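Local coordinates for uncharacterized protein (Thermus thermophilus HB8, PDB 6SCE) that probably acts as a DNA nuclease of Type III CRISPR defence, switched on when cyclic oligoadenylate binds between its CARF domains, at residues A[112-115]-A[116-119]; A[136-139]-A[140-144]; A[320-323]-A[324-327]; A[351-354]-A[355-358]. All blocks are in the same frame, centred on the assembly; numbering follows the deposited sequence. Where two conformers were deposited one is given.

Interaction 1 of 4, residues A[112-115]-A[116-119]. With nucleotides of chain B.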
loop_
_atom_site.group_PDB
_atom_site.type_symbol
_atom_site.label_atom_id
_atom_site.label_comp_id
_atom_site.label_asym_id
_atom_site.label_seq_id
_atom_site.Cartn_x
_atom_site.Cartn_y
_atom_site.Cartn_z
ATOM N N GLY A 112 -10.659 -9.790 -8.314
ATOM C CA GLY A 112 -9.562 -10.404 -9.048
ATOM C C GLY A 112 -8.253 -10.429 -8.314
ATOM O O GLY A 112 -7.176 -10.265 -8.922
ATOM N N HIS A 113 -8.319 -10.665 -7.016
ATOM C CA HIS A 113 -7.165 -10.520 -6.198
ATOM C C HIS A 113 -6.419 -11.822 -5.895
ATOM O O HIS A 113 -5.453 -11.799 -5.154
ATOM C CB HIS A 113 -7.556 -9.809 -4.916
ATOM C CG HIS A 113 -7.955 -8.377 -5.133
ATOM N ND1 HIS A 113 -9.260 -7.957 -5.102
ATOM C CD2 HIS A 113 -7.206 -7.276 -5.358
ATOM C CE1 HIS A 113 -9.302 -6.649 -5.312
ATOM N NE2 HIS A 113 -8.072 -6.216 -5.469
ATOM N N ARG A 114 -6.853 -12.944 -6.458
ATOM C CA ARG A 114 -6.078 -14.186 -6.323
ATOM C C ARG A 114 -5.267 -14.477 -7.599
ATOM O O ARG A 114 -5.820 -14.598 -8.696
ATOM C CB ARG A 114 -7.028 -15.344 -5.979
ATOM C CG ARG A 114 -6.383 -16.739 -6.011
ATOM C CD ARG A 114 -5.253 -16.967 -5.027
ATOM N NE ARG A 114 -5.572 -16.876 -3.593
ATOM C CZ ARG A 114 -6.219 -17.773 -2.855
ATOM N NH1 ARG A 114 -6.715 -18.897 -3.386
ATOM N NH2 ARG A 114 -6.372 -17.548 -1.559
ATOM N N ALA A 115 -3.953 -14.531 -7.448
ATOM C CA ALA A 115 -3.041 -14.759 -8.550
ATOM C C ALA A 115 -3.367 -16.037 -9.291
ATOM O O ALA A 115 -3.729 -17.042 -8.667
ATOM C CB ALA A 115 -1.590 -14.815 -8.045
ATOM N N LEU A 116 -3.272 -15.945 -10.612
ATOM C CA LEU A 116 -3.521 -17.005 -11.569
ATOM C C LEU A 116 -4.957 -17.487 -11.678
ATOM O O LEU A 116 -5.222 -18.477 -12.359
ATOM C CB LEU A 116 -2.576 -18.201 -11.325
ATOM C CG LEU A 116 -1.096 -17.949 -11.556
ATOM C CD1 LEU A 116 -0.336 -19.253 -11.356
ATOM C CD2 LEU A 116 -0.821 -17.397 -12.932
ATOM N N GLU A 117 -5.905 -16.803 -11.040
ATOM C CA GLU A 117 -7.321 -17.124 -11.249
ATOM C C GLU A 117 -7.987 -16.095 -12.133
ATOM O O GLU A 117 -7.489 -14.989 -12.253
ATOM C CB GLU A 117 -8.039 -17.186 -9.931
ATOM C CG GLU A 117 -7.771 -18.478 -9.177
ATOM C CD GLU A 117 -8.783 -18.722 -8.079
ATOM O OE1 GLU A 117 -9.757 -17.953 -7.972
ATOM O OE2 GLU A 117 -8.577 -19.675 -7.300
ATOM N N ALA A 118 -9.109 -16.434 -12.749
ATOM C CA ALA A 118 -9.907 -15.417 -13.410
ATOM C C ALA A 118 -10.636 -14.645 -12.315
ATOM O O ALA A 118 -10.939 -15.205 -11.247
ATOM C CB ALA A 118 -10.920 -16.033 -14.363
ATOM N N PRO A 119 -10.953 -13.379 -12.579
ATOM C CA PRO A 119 -11.791 -12.638 -11.603
ATOM C C PRO A 119 -13.155 -13.277 -11.422
ATOM O O PRO A 119 -13.595 -14.037 -12.297
ATOM C CB PRO A 119 -11.963 -11.263 -12.243
ATOM C CG PRO A 119 -10.874 -11.160 -13.242
ATOM C CD PRO A 119 -10.610 -12.555 -13.741
ATOM P P A B 3 -10.406 -3.449 -3.682
ATOM O OP1 A B 3 -11.581 -4.410 -3.750
ATOM O OP2 A B 3 -10.823 -2.015 -3.499
ATOM O "O5'" A B 3 -9.435 -3.904 -2.515
ATOM C "C5'" A B 3 -8.099 -3.405 -2.360
ATOM C "C4'" A B 3 -7.561 -3.984 -1.072
ATOM O "O4'" A B 3 -7.457 -5.435 -1.193
ATOM C "C3'" A B 3 -6.182 -3.490 -0.651
ATOM O "O3'" A B 3 -6.284 -3.107 0.707
ATOM C "C2'" A B 3 -5.294 -4.730 -0.845
ATOM O "O2'" A B 3 -4.170 -4.769 0.006
ATOM C "C1'" A B 3 -6.286 -5.844 -0.534
ATOM N N9 A B 3 -5.911 -7.130 -1.077
ATOM C C8 A B 3 -5.521 -7.389 -2.369
ATOM N N7 A B 3 -5.280 -8.669 -2.570
ATOM C C5 A B 3 -5.566 -9.273 -1.358
ATOM C C6 A B 3 -5.521 -10.618 -0.943
ATOM N N6 A B 3 -5.197 -11.616 -1.760
ATOM N N1 A B 3 -5.894 -10.880 0.332
ATOM C C2 A B 3 -6.257 -9.866 1.127
ATOM N N3 A B 3 -6.331 -8.557 0.850
ATOM C C4 A B 3 -5.966 -8.333 -0.428
ATOM P P A B 2 -9.674 1.566 -7.598
ATOM O OP1 A B 2 -8.423 1.964 -8.316
ATOM O OP2 A B 2 -11.040 1.798 -8.186
ATOM O "O5'" A B 2 -9.550 -0.003 -7.285
ATOM C "C5'" A B 2 -10.724 -0.704 -6.811
ATOM C "C4'" A B 2 -10.395 -2.165 -6.638
ATOM O "O4'" A B 2 -10.134 -2.738 -7.948
ATOM C "C3'" A B 2 -9.178 -2.479 -5.777
ATOM O "O3'" A B 2 -9.418 -3.602 -4.931
ATOM C "C2'" A B 2 -8.110 -2.842 -6.806
ATOM O "O2'" A B 2 -7.164 -3.758 -6.299
ATOM C "C1'" A B 2 -8.955 -3.495 -7.891
ATOM N N9 A B 2 -8.335 -3.549 -9.201
ATOM C C8 A B 2 -7.300 -2.775 -9.674
ATOM N N7 A B 2 -6.929 -3.119 -10.881
ATOM C C5 A B 2 -7.747 -4.187 -11.216
ATOM C C6 A B 2 -7.831 -4.999 -12.364
ATOM N N6 A B 2 -6.998 -4.906 -13.399
ATOM N N1 A B 2 -8.796 -5.949 -12.381
ATOM C C2 A B 2 -9.560 -6.099 -11.291
ATOM N N3 A B 2 -9.565 -5.407 -10.151
ATOM C C4 A B 2 -8.617 -4.460 -10.180
HETATM O O HOH W 1 -6.494 -20.083 -6.082
#
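Glu117 N donates to Arg114 O at 3.2 Å and closes a type II beta turn, from which the two arms return in nearly opposite directions (173° apart), bringing Gly112 CA within 4.1 Å of Pro119 CA. The positive phi of Leu116 suits the third position of such a turn. The Arg114 and Glu117 side chains meet through their aliphatic parts: Glu117 CD lies 3.7 Å from Arg114 CG, and the guanidinium and carboxylate planes are 73° apart. Arg114 NH1 stays 4.4 Å from Glu117 OE2, beyond a salt bridge; a water in the guanidinium plane accepts from NH1. The stronger partners lie outside: Glu324 for Arg114 NE, Ser349 O for Arg114 NH2, and Arg120 for Glu117 OE1. The turn links the antiparallel strands 105-111 and 120-125 of the first Rossmann-like sheet, as in CARF domains, and its leading arm reaches the bound oligoadenylate. His113 points away from the turn; with CG beside the backbone N (chi1 -68°), its ring lies beside the base, CD2 3.4 Å from C8 of A3 of chain B, with O4' of that nucleotide over one face. His113 NE2 shares a 2.7 Å hydrogen bond with O2' of A2 of chain B, while ND1 is bonded to Glu111, so both ring nitrogens fix the rotation of the imidazole. His113 O takes a weak bond from N6 of A3 of chain B at 3.4 Å.

Interaction 2 of 4, residues A[136-139]-A[140-144]. With nucleotides of chain B.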
loop_
_atom_site.group_PDB
_atom_site.type_symbol
_atom_site.label_atom_id
_atom_site.label_comp_id
_atom_site.label_asym_id
_atom_site.label_seq_id
_atom_site.Cartn_x
_atom_site.Cartn_y
_atom_site.Cartn_z
ATOM N N GLU A 136 -15.646 -12.861 -19.637
ATOM C CA GLU A 136 -15.598 -11.400 -19.577
ATOM C C GLU A 136 -14.201 -10.833 -19.261
ATOM O O GLU A 136 -13.956 -9.647 -19.442
ATOM C CB GLU A 136 -16.558 -10.931 -18.477
ATOM C CG GLU A 136 -18.011 -11.312 -18.726
ATOM C CD GLU A 136 -18.435 -12.609 -18.049
ATOM O OE1 GLU A 136 -17.568 -13.464 -17.739
ATOM O OE2 GLU A 136 -19.655 -12.773 -17.793
ATOM N N ALA A 137 -13.306 -11.686 -18.776
ATOM C CA ALA A 137 -11.910 -11.285 -18.466
ATOM C C ALA A 137 -11.291 -10.368 -19.491
ATOM O O ALA A 137 -11.369 -10.613 -20.716
ATOM C CB ALA A 137 -11.045 -12.533 -18.343
ATOM N N LEU A 138 -10.652 -9.293 -19.030
ATOM C CA LEU A 138 -10.026 -8.391 -19.973
ATOM C C LEU A 138 -8.918 -9.123 -20.772
ATOM O O LEU A 138 -8.139 -9.935 -20.226
ATOM C CB LEU A 138 -9.432 -7.166 -19.263
ATOM C CG LEU A 138 -10.375 -5.966 -19.102
ATOM C CD1 LEU A 138 -11.687 -6.342 -18.454
ATOM C CD2 LEU A 138 -9.650 -4.867 -18.331
ATOM N N THR A 139 -8.848 -8.786 -22.039
ATOM C CA THR A 139 -7.831 -9.316 -22.943
ATOM C C THR A 139 -6.596 -8.441 -22.873
ATOM O O THR A 139 -6.599 -7.329 -22.336
ATOM C CB THR A 139 -8.346 -9.298 -24.399
ATOM O OG1 THR A 139 -8.526 -7.937 -24.807
ATOM C CG2 THR A 139 -9.672 -10.095 -24.532
ATOM N N LEU A 140 -5.517 -8.920 -23.456
ATOM C CA LEU A 140 -4.305 -8.132 -23.544
ATOM C C LEU A 140 -4.574 -6.852 -24.286
ATOM O O LEU A 140 -4.077 -5.789 -23.910
ATOM C CB LEU A 140 -3.161 -8.932 -24.184
ATOM C CG LEU A 140 -1.820 -8.182 -24.105
ATOM C CD1 LEU A 140 -0.642 -9.100 -23.849
ATOM C CD2 LEU A 140 -1.581 -7.317 -25.337
ATOM N N GLU A 141 -5.362 -6.928 -25.358
ATOM C CA GLU A 141 -5.608 -5.729 -26.150
ATOM C C GLU A 141 -6.411 -4.697 -25.349
ATOM O O GLU A 141 -6.199 -3.495 -25.489
ATOM C CB GLU A 141 -6.387 -6.081 -27.406
ATOM C CG GLU A 141 -5.560 -6.829 -28.430
ATOM C CD GLU A 141 -5.169 -8.223 -28.007
ATOM O OE1 GLU A 141 -5.941 -8.915 -27.262
ATOM O OE2 GLU A 141 -4.039 -8.614 -28.437
ATOM N N GLU A 142 -7.336 -5.189 -24.544
ATOM C CA GLU A 142 -8.136 -4.277 -23.656
ATOM C C GLU A 142 -7.208 -3.608 -22.625
ATOM O O GLU A 142 -7.279 -2.412 -22.420
ATOM C CB GLU A 142 -9.272 -5.052 -23.031
ATOM C CG GLU A 142 -10.434 -5.247 -23.995
ATOM C CD GLU A 142 -11.480 -6.231 -23.551
ATOM O OE1 GLU A 142 -11.161 -7.169 -22.790
ATOM O OE2 GLU A 142 -12.674 -6.069 -23.967
ATOM N N TYR A 143 -6.318 -4.384 -21.982
ATOM C CA TYR A 143 -5.329 -3.767 -21.100
ATOM C C TYR A 143 -4.414 -2.788 -21.805
ATOM O O TYR A 143 -4.087 -1.754 -21.251
ATOM C CB TYR A 143 -4.512 -4.827 -20.376
ATOM C CG TYR A 143 -5.173 -5.349 -19.155
ATOM C CD1 TYR A 143 -5.339 -4.539 -18.038
ATOM C CD2 TYR A 143 -5.649 -6.632 -19.092
ATOM C CE1 TYR A 143 -5.915 -5.022 -16.886
ATOM C CE2 TYR A 143 -6.217 -7.125 -17.932
ATOM C CZ TYR A 143 -6.366 -6.306 -16.837
ATOM O OH TYR A 143 -6.982 -6.787 -15.680
ATOM N N ALA A 144 -4.011 -3.102 -23.038
ATOM C CA ALA A 144 -3.145 -2.205 -23.782
ATOM C C ALA A 144 -3.820 -0.876 -24.048
ATOM O O ALA A 144 -3.189 0.197 -23.922
ATOM C CB ALA A 144 -2.683 -2.848 -25.094
ATOM P P A B 2 -9.674 1.566 -7.598
ATOM O OP1 A B 2 -8.423 1.964 -8.316
ATOM O OP2 A B 2 -11.040 1.798 -8.186
ATOM O "O5'" A B 2 -9.550 -0.003 -7.285
ATOM C "C5'" A B 2 -10.724 -0.704 -6.811
ATOM C "C4'" A B 2 -10.395 -2.165 -6.638
ATOM O "O4'" A B 2 -10.134 -2.738 -7.948
ATOM C "C3'" A B 2 -9.178 -2.479 -5.777
ATOM O "O3'" A B 2 -9.418 -3.602 -4.931
ATOM C "C2'" A B 2 -8.110 -2.842 -6.806
ATOM O "O2'" A B 2 -7.164 -3.758 -6.299
ATOM C "C1'" A B 2 -8.955 -3.495 -7.891
ATOM N N9 A B 2 -8.335 -3.549 -9.201
ATOM C C8 A B 2 -7.300 -2.775 -9.674
ATOM N N7 A B 2 -6.929 -3.119 -10.881
ATOM C C5 A B 2 -7.747 -4.187 -11.216
ATOM C C6 A B 2 -7.831 -4.999 -12.364
ATOM N N6 A B 2 -6.998 -4.906 -13.399
ATOM N N1 A B 2 -8.796 -5.949 -12.381
ATOM C C2 A B 2 -9.560 -6.099 -11.291
ATOM N N3 A B 2 -9.565 -5.407 -10.151
ATOM C C4 A B 2 -8.617 -4.460 -10.180
#
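Thr139 and Glu142 form a capping box at the start of helix 140-148, their side chains reaching past each other at a slant. Thr139 OG1 accepts from Glu142 N at 3.0 Å, and in exchange Glu142 OE1 accepts from Thr139 N at 2.9 Å with a nearly straight N-H line of 164°. That donor meets OE1 on its anti side, 16° out of the carboxylate plane. With chi1 of 66° the threonine hydroxyl sits between its own backbone N and carbonyl carbon, which turns OG1 in toward the first turn of the helix. The carboxylate is gripped further by Lys22 at OE1 and by Tyr18 OH at OE2, both from helix 15-28, so the cap is tied to the neighbouring helix. Leu138 crosses Tyr143 at about a right angle: CD2 lies over one ring face, 4.0 Å from the centroid, a CH-pi contact, while Leu138 CB presses on Tyr143 CE2 at 3.5 Å. Held from that side, the ring offers its edge to the ligand, with N6 of A2 of chain B in its plane; Gly186 O is also bonded to the hydroxyl. With a leucine in place of Tyr143, the adenine amino group would probably lose its hydroxyl acceptor, and Leu138 CD2 the ring face it rests on. N6 of A2 of chain B donates to Tyr143 OH at 3.0 Å, almost straight.

Interaction 3 of 4, residues A[320-323]-A[324-327]. With nucleotides of chain B.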
loop_
_atom_site.group_PDB
_atom_site.type_symbol
_atom_site.label_atom_id
_atom_site.label_comp_id
_atom_site.label_asym_id
_atom_site.label_seq_id
_atom_site.Cartn_x
_atom_site.Cartn_y
_atom_site.Cartn_z
ATOM N N LEU A 320 -8.861 -11.290 10.329
ATOM C CA LEU A 320 -9.095 -12.230 9.245
ATOM C C LEU A 320 -8.348 -11.836 8.012
ATOM O O LEU A 320 -8.335 -10.669 7.648
ATOM C CB LEU A 320 -10.591 -12.297 8.907
ATOM C CG LEU A 320 -11.545 -12.770 9.994
ATOM C CD1 LEU A 320 -12.998 -12.778 9.502
ATOM C CD2 LEU A 320 -11.157 -14.139 10.481
ATOM N N THR A 321 -7.726 -12.798 7.340
ATOM C CA THR A 321 -7.163 -12.533 6.029
ATOM C C THR A 321 -6.980 -13.825 5.233
ATOM O O THR A 321 -7.463 -14.885 5.628
ATOM C CB THR A 321 -5.872 -11.680 6.089
ATOM O OG1 THR A 321 -5.611 -11.141 4.782
ATOM C CG2 THR A 321 -4.694 -12.470 6.601
ATOM N N THR A 322 -6.339 -13.698 4.091
ATOM C CA THR A 322 -6.163 -14.766 3.156
ATOM C C THR A 322 -4.805 -15.414 3.401
ATOM O O THR A 322 -3.872 -14.832 3.986
ATOM C CB THR A 322 -6.200 -14.249 1.709
ATOM O OG1 THR A 322 -5.264 -13.172 1.591
ATOM C CG2 THR A 322 -7.571 -13.750 1.357
ATOM N N PRO A 323 -4.666 -16.652 2.929
ATOM C CA PRO A 323 -3.399 -17.340 3.165
ATOM C C PRO A 323 -2.221 -16.634 2.556
ATOM O O PRO A 323 -1.152 -16.646 3.144
ATOM C CB PRO A 323 -3.622 -18.741 2.558
ATOM C CG PRO A 323 -4.907 -18.704 1.848
ATOM C CD PRO A 323 -5.652 -17.463 2.208
ATOM N N GLU A 324 -2.394 -15.970 1.413
ATOM C CA GLU A 324 -1.292 -15.190 0.837
ATOM C C GLU A 324 -0.850 -13.958 1.678
ATOM O O GLU A 324 0.209 -13.380 1.427
ATOM C CB GLU A 324 -1.580 -14.796 -0.621
ATOM C CG GLU A 324 -2.839 -13.971 -0.869
ATOM C CD GLU A 324 -4.061 -14.815 -1.220
ATOM O OE1 GLU A 324 -4.761 -14.562 -2.240
ATOM O OE2 GLU A 324 -4.344 -15.748 -0.473
HETATM N N MSE A 325 -1.624 -13.583 2.693
HETATM C CA MSE A 325 -1.245 -12.493 3.603
HETATM C C MSE A 325 -0.821 -13.086 4.934
HETATM O O MSE A 325 -0.868 -12.401 5.973
HETATM C CB MSE A 325 -2.443 -11.541 3.795
HETATM C CG MSE A 325 -2.901 -10.751 2.577
HETATM SE SE MSE A 325 -1.619 -9.274 2.280
HETATM C CE MSE A 325 -2.545 -8.604 0.680
ATOM N N GLU A 326 -0.379 -14.358 4.960
ATOM C CA GLU A 326 -0.011 -14.972 6.235
ATOM C C GLU A 326 1.058 -14.170 6.988
ATOM O O GLU A 326 0.930 -13.972 8.170
ATOM C CB GLU A 326 0.446 -16.427 6.049
ATOM C CG GLU A 326 0.904 -17.080 7.343
ATOM C CD GLU A 326 2.376 -16.833 7.628
ATOM O OE1 GLU A 326 3.140 -16.577 6.672
ATOM O OE2 GLU A 326 2.768 -16.901 8.810
ATOM N N SER A 327 2.103 -13.708 6.307
ATOM C CA SER A 327 3.166 -12.943 6.979
ATOM C C SER A 327 2.603 -11.706 7.679
ATOM O O SER A 327 2.881 -11.450 8.846
ATOM C CB SER A 327 4.236 -12.475 5.991
ATOM O OG SER A 327 4.880 -13.585 5.408
ATOM P P A B 3 -10.406 -3.449 -3.682
ATOM O OP1 A B 3 -11.581 -4.410 -3.750
ATOM O OP2 A B 3 -10.823 -2.015 -3.499
ATOM O "O5'" A B 3 -9.435 -3.904 -2.515
ATOM C "C5'" A B 3 -8.099 -3.405 -2.360
ATOM C "C4'" A B 3 -7.561 -3.984 -1.072
ATOM O "O4'" A B 3 -7.457 -5.435 -1.193
ATOM C "C3'" A B 3 -6.182 -3.490 -0.651
ATOM O "O3'" A B 3 -6.284 -3.107 0.707
ATOM C "C2'" A B 3 -5.294 -4.730 -0.845
ATOM O "O2'" A B 3 -4.170 -4.769 0.006
ATOM C "C1'" A B 3 -6.286 -5.844 -0.534
ATOM N N9 A B 3 -5.911 -7.130 -1.077
ATOM C C8 A B 3 -5.521 -7.389 -2.369
ATOM N N7 A B 3 -5.280 -8.669 -2.570
ATOM C C5 A B 3 -5.566 -9.273 -1.358
ATOM C C6 A B 3 -5.521 -10.618 -0.943
ATOM N N6 A B 3 -5.197 -11.616 -1.760
ATOM N N1 A B 3 -5.894 -10.880 0.332
ATOM C C2 A B 3 -6.257 -9.866 1.127
ATOM N N3 A B 3 -6.331 -8.557 0.850
ATOM C C4 A B 3 -5.966 -8.333 -0.428
#
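Thr322 and Glu324, in contact with each other, together read the Watson-Crick edge of A3 of chain B: Thr322 OG1 donates to N1 at 2.7 Å, and N6 donates to Glu324 OE1 at 3.0 Å in a bent bond of 137°. Met325, present as selenomethionine, lays its terminal CE over a face of the purine, 3.6 Å from C4 of A3 of chain B. Behind these three, the side chains brace one another. Glu324 CG lies between the backbone N and carbonyl carbon (chi1 59°), and a bend at chi2 brings the carboxylate back across Thr322, with Glu324 OE2 3.2 Å from Thr322 CB. Arg114 NE forms a salt bridge with the same OE1 that receives N6, and so probably helps to keep the carboxylate ionised and turned to the base. Thr321 crosses Met325 at about a right angle; Thr321 OG1 touches Met325 CB at 3.3 Å while bonded to Val298 O. The backbone turn is held by Met325 N to Thr322 O at 2.9 Å and by Glu326 N to Pro323 O at 3.0 Å. These residues form the switch from strand to helix in the beta-alpha-beta unit of the second Rossmann-like, CARF-type sheet: strand 316-321 lies between strands 293-297 and 342-347, helix 326-338 follows, and helices 354-370 and 384-393 pack against Leu320 and the two threonines respectively.

Interaction 4 of 4, residues A[351-354]-A[355-358]. With nucleotides of chain B.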
loop_
_atom_site.group_PDB
_atom_site.type_symbol
_atom_site.label_atom_id
_atom_site.label_comp_id
_atom_site.label_asym_id
_atom_site.label_seq_id
_atom_site.Cartn_x
_atom_site.Cartn_y
_atom_site.Cartn_z
ATOM N N PRO A 351 -9.607 -14.248 -1.301
ATOM C CA PRO A 351 -10.002 -12.832 -1.187
ATOM C C PRO A 351 -11.420 -12.541 -1.609
ATOM O O PRO A 351 -11.909 -11.442 -1.383
ATOM C CB PRO A 351 -8.977 -12.116 -2.078
ATOM C CG PRO A 351 -8.474 -13.141 -3.029
ATOM C CD PRO A 351 -8.441 -14.413 -2.178
ATOM N N TRP A 352 -12.083 -13.520 -2.219
ATOM C CA TRP A 352 -13.481 -13.409 -2.605
ATOM C C TRP A 352 -14.435 -13.767 -1.492
ATOM O O TRP A 352 -15.636 -13.669 -1.688
ATOM C CB TRP A 352 -13.780 -14.366 -3.788
ATOM C CG TRP A 352 -13.484 -15.815 -3.376
ATOM C CD1 TRP A 352 -14.323 -16.676 -2.709
ATOM C CD2 TRP A 352 -12.256 -16.523 -3.570
ATOM N NE1 TRP A 352 -13.671 -17.868 -2.459
ATOM C CE2 TRP A 352 -12.415 -17.809 -2.996
ATOM C CE3 TRP A 352 -11.046 -16.205 -4.191
ATOM C CZ2 TRP A 352 -11.408 -18.768 -3.024
ATOM C CZ3 TRP A 352 -10.040 -17.161 -4.211
ATOM C CH2 TRP A 352 -10.229 -18.423 -3.629
ATOM N N ALA A 353 -13.932 -14.187 -0.339
ATOM C CA ALA A 353 -14.773 -14.923 0.621
ATOM C C ALA A 353 -15.574 -14.035 1.577
ATOM O O ALA A 353 -15.426 -14.101 2.793
ATOM C CB ALA A 353 -13.936 -15.919 1.376
ATOM N N LEU A 354 -16.430 -13.215 0.975
ATOM C CA LEU A 354 -17.299 -12.293 1.680
ATOM C C LEU A 354 -18.151 -13.065 2.690
ATOM O O LEU A 354 -18.271 -12.682 3.840
ATOM C CB LEU A 354 -18.183 -11.605 0.667
ATOM C CG LEU A 354 -19.228 -10.644 1.178
ATOM C CD1 LEU A 354 -19.609 -9.654 0.088
ATOM C CD2 LEU A 354 -20.467 -11.358 1.711
ATOM N N ARG A 355 -18.726 -14.184 2.260
ATOM C CA ARG A 355 -19.628 -14.923 3.163
ATOM C C ARG A 355 -18.915 -15.592 4.318
ATOM O O ARG A 355 -19.486 -15.705 5.417
ATOM C CB ARG A 355 -20.459 -15.925 2.370
ATOM C CG ARG A 355 -21.456 -15.219 1.455
ATOM C CD ARG A 355 -22.347 -16.168 0.637
ATOM N NE ARG A 355 -21.603 -17.014 -0.302
ATOM C CZ ARG A 355 -21.155 -18.248 -0.033
ATOM N NH1 ARG A 355 -20.494 -18.933 -0.962
ATOM N NH2 ARG A 355 -21.354 -18.815 1.155
ATOM N N GLU A 356 -17.672 -16.010 4.106
ATOM C CA GLU A 356 -16.858 -16.517 5.203
ATOM C C GLU A 356 -16.587 -15.462 6.257
ATOM O O GLU A 356 -16.646 -15.734 7.452
ATOM C CB GLU A 356 -15.532 -17.093 4.715
ATOM C CG GLU A 356 -15.705 -18.335 3.844
ATOM C CD GLU A 356 -14.392 -18.956 3.422
ATOM O OE1 GLU A 356 -13.337 -18.554 3.946
ATOM O OE2 GLU A 356 -14.410 -19.870 2.570
ATOM N N VAL A 357 -16.260 -14.240 5.839
ATOM C CA VAL A 357 -16.036 -13.188 6.822
ATOM C C VAL A 357 -17.303 -12.949 7.644
ATOM O O VAL A 357 -17.254 -12.862 8.875
ATOM C CB VAL A 357 -15.593 -11.846 6.172
ATOM C CG1 VAL A 357 -15.450 -10.799 7.257
ATOM C CG2 VAL A 357 -14.289 -12.017 5.416
ATOM N N ARG A 358 -18.427 -12.813 6.948
ATOM C CA ARG A 358 -19.708 -12.570 7.580
ATOM C C ARG A 358 -20.025 -13.672 8.598
ATOM O O ARG A 358 -20.386 -13.394 9.740
ATOM C CB ARG A 358 -20.825 -12.483 6.536
ATOM C CG ARG A 358 -22.180 -12.038 7.104
ATOM C CD ARG A 358 -23.307 -12.278 6.101
ATOM N NE ARG A 358 -23.265 -13.690 5.719
ATOM C CZ ARG A 358 -23.585 -14.195 4.527
ATOM N NH1 ARG A 358 -24.018 -13.432 3.546
ATOM N NH2 ARG A 358 -23.466 -15.506 4.325
ATOM P P A B 3 -10.406 -3.449 -3.682
ATOM O OP1 A B 3 -11.581 -4.410 -3.750
ATOM O OP2 A B 3 -10.823 -2.015 -3.499
ATOM O "O5'" A B 3 -9.435 -3.904 -2.515
ATOM C "C5'" A B 3 -8.099 -3.405 -2.360
ATOM C "C4'" A B 3 -7.561 -3.984 -1.072
ATOM O "O4'" A B 3 -7.457 -5.435 -1.193
ATOM C "C3'" A B 3 -6.182 -3.490 -0.651
ATOM O "O3'" A B 3 -6.284 -3.107 0.707
ATOM C "C2'" A B 3 -5.294 -4.730 -0.845
ATOM O "O2'" A B 3 -4.170 -4.769 0.006
ATOM C "C1'" A B 3 -6.286 -5.844 -0.534
ATOM N N9 A B 3 -5.911 -7.130 -1.077
ATOM C C8 A B 3 -5.521 -7.389 -2.369
ATOM N N7 A B 3 -5.280 -8.669 -2.570
ATOM C C5 A B 3 -5.566 -9.273 -1.358
ATOM C C6 A B 3 -5.521 -10.618 -0.943
ATOM N N6 A B 3 -5.197 -11.616 -1.760
ATOM N N1 A B 3 -5.894 -10.880 0.332
ATOM C C2 A B 3 -6.257 -9.866 1.127
ATOM N N3 A B 3 -6.331 -8.557 0.850
ATOM C C4 A B 3 -5.966 -8.333 -0.428
#
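The lead-in that brings Ala353 against Glu356 begins at Pro351, whose CB lies over the adenine of A3 of chain B, 3.8 Å from N6. Pro351 O is bonded to Thr383 OG1. The Trp352 indole forms a cation-pi pair with Arg120 and touches Arg114, while Trp352 O receives Leu354 N at 2.8 Å to make an inverse gamma turn centred on Ala353. Ala353 is the N-cap of helix 354-370, the segment that follows strand 342-347 in the second Rossmann-like sheet, and its carbonyl takes Val357 N at 3.2 Å as the helix begins. Its methyl meets the carboxyl end of Glu356: CB is 3.7 Å from CD. The glutamate CG stands beside its own backbone N (chi1 -65°) and the chain runs out extended, which carries OE2 back past the cap to Ser349 OG; the helix start nearby would probably favour the charged carboxylate. With an alanine in place of Glu356, Ser349 OG would probably be left without its carboxylate partner and the Ala353 methyl without cover. Leu354 O accepts Arg358 N at 3.1 Å, straight (171°) and in the carbonyl plane. Leu354 also packs on Leu388 and Leu392 of helix 384-393. Arg355 CA lies 4.1 Å above one face of the Arg358 guanidinium, toward its rim, and NH1 of that group forms a salt bridge with Glu128.

All four contacts are partly buried and sit where a strand or loop gives way to a turn or helix start. Interactions 1, 3 and 4 touch: Arg114 joins 112-115 to 324-327 by charge, Pro351 packs against both loops and Trp352 against interaction 1 only, so the pocket for A3 of chain B is shared by two sheets. Interaction 2 stands apart, about 28 Å from interaction 3 between centres, and meets the base of A2 of chain B, whose ribose hydroxyl is held by interaction 1. Interactions 2 and 4 open helices, by a polar capping box and by a gamma turn with an alanine cap. Interaction 1 is a beta turn, interaction 3 a strand-to-helix switch.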